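Local coordinates for protein pid-3 (Caenorhabditis elegans, PDB 7OCX) that probably acts in piRNA biogenesis as a subunit of the PETISCO complex, pairing through its RNA recognition motif domain with that of TOFU-6, at residues B[8-11]-B[12-15]. Residues are numbered along the deposited sequence; the frame is centred on the assembly and turned at random.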
# COMPACT_ATOMS: atom_id res chain seq x y z
N GLY B 8 -11.08 13.92 -18.62
CA GLY B 8 -11.49 13.02 -19.67
C GLY B 8 -11.45 11.55 -19.33
O GLY B 8 -11.53 10.71 -20.24
N ALA B 9 -11.34 11.20 -18.05
CA ALA B 9 -11.18 9.80 -17.68
C ALA B 9 -12.44 9.02 -18.05
O ALA B 9 -13.55 9.55 -18.07
CB ALA B 9 -10.88 9.68 -16.19
N ASP B 10 -12.24 7.76 -18.39
CA ASP B 10 -13.34 6.89 -18.78
C ASP B 10 -13.93 6.23 -17.55
O ASP B 10 -13.21 5.71 -16.70
CB ASP B 10 -12.85 5.83 -19.76
CG ASP B 10 -12.35 6.43 -21.04
OD1 ASP B 10 -13.17 6.98 -21.80
OD2 ASP B 10 -11.12 6.41 -21.26
N GLN B 11 -15.26 6.21 -17.49
CA GLN B 11 -15.91 5.69 -16.30
C GLN B 11 -15.54 4.22 -16.04
O GLN B 11 -15.52 3.79 -14.87
CB GLN B 11 -17.41 5.87 -16.46
CG GLN B 11 -18.18 5.56 -15.23
CD GLN B 11 -19.57 6.06 -15.36
OE1 GLN B 11 -19.90 7.16 -14.89
NE2 GLN B 11 -20.41 5.27 -16.02
N GLU B 12 -15.21 3.45 -17.09
CA GLU B 12 -14.86 2.05 -16.86
C GLU B 12 -13.56 1.91 -16.07
O GLU B 12 -13.27 0.81 -15.56
CB GLU B 12 -14.75 1.28 -18.18
CG GLU B 12 -13.54 1.62 -19.05
CD GLU B 12 -13.51 0.75 -20.33
OE1 GLU B 12 -14.59 0.35 -20.80
OE2 GLU B 12 -12.41 0.48 -20.87
N ASN B 13 -12.77 2.97 -15.95
CA ASN B 13 -11.54 2.93 -15.16
C ASN B 13 -11.74 3.36 -13.72
O ASN B 13 -10.76 3.46 -12.99
CB ASN B 13 -10.45 3.80 -15.78
CG ASN B 13 -10.10 3.41 -17.18
OD1 ASN B 13 -10.16 2.24 -17.54
ND2 ASN B 13 -9.70 4.39 -17.99
N MET B 14 -12.96 3.62 -13.29
CA MET B 14 -13.15 4.28 -12.00
C MET B 14 -13.86 3.39 -11.01
O MET B 14 -14.70 2.55 -11.36
CB MET B 14 -13.90 5.60 -12.20
CG MET B 14 -12.93 6.65 -12.72
SD MET B 14 -13.66 7.88 -13.78
CE MET B 14 -15.33 7.96 -13.18
N LEU B 15 -13.50 3.59 -9.75
CA LEU B 15 -14.18 2.91 -8.67
C LEU B 15 -14.44 3.91 -7.55
O LEU B 15 -13.84 4.99 -7.49
CB LEU B 15 -13.38 1.71 -8.18
CG LEU B 15 -11.99 1.91 -7.56
CD1 LEU B 15 -12.10 2.51 -6.20
CD2 LEU B 15 -11.37 0.54 -7.52
O HOH W 1 -16.17 1.22 -13.31
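Two successive i to i+3 backbone hydrogen bonds frame the short 3-10 turn at residues 11-13, with Asp10 as the flanking acceptor and Met14 as the flanking donor: Asn13 N donates to Asp10 O (2.9 Å), and Met14 N to Gln11 O (3.0 Å). A water gives a second hydrogen bond to Gln11 O and another to Met14 O, bridging the turn to the first residue of strand 14-18.

The apolar part centres on Met14. Its chain is bent at chi2 and again at chi3 (29°), which folds the thioether back over the turn. SD lies 4.1 Å from Ala9 CB. The terminal CE comes within 3.9 Å of Gln11 CA. With an alanine in its place, the Ala9 methyl would probably lose its sulfur neighbour and the Gln11 side of the turn its cover.

Among the polar side chains, Asp10 and Asn13 run side by side, their carboxylate and amide planes 83° apart, with Asp10 CB 3.9 Å from Asn13 ND2.

Beyond the turn, Met14 and Leu15 pair through their backbones with Leu82 and Val51, entering the central strand of the RRM sheet. The chemistry thus implies a turn defined by main-chain bonds, with one bent thioether laid across this surface lead-in.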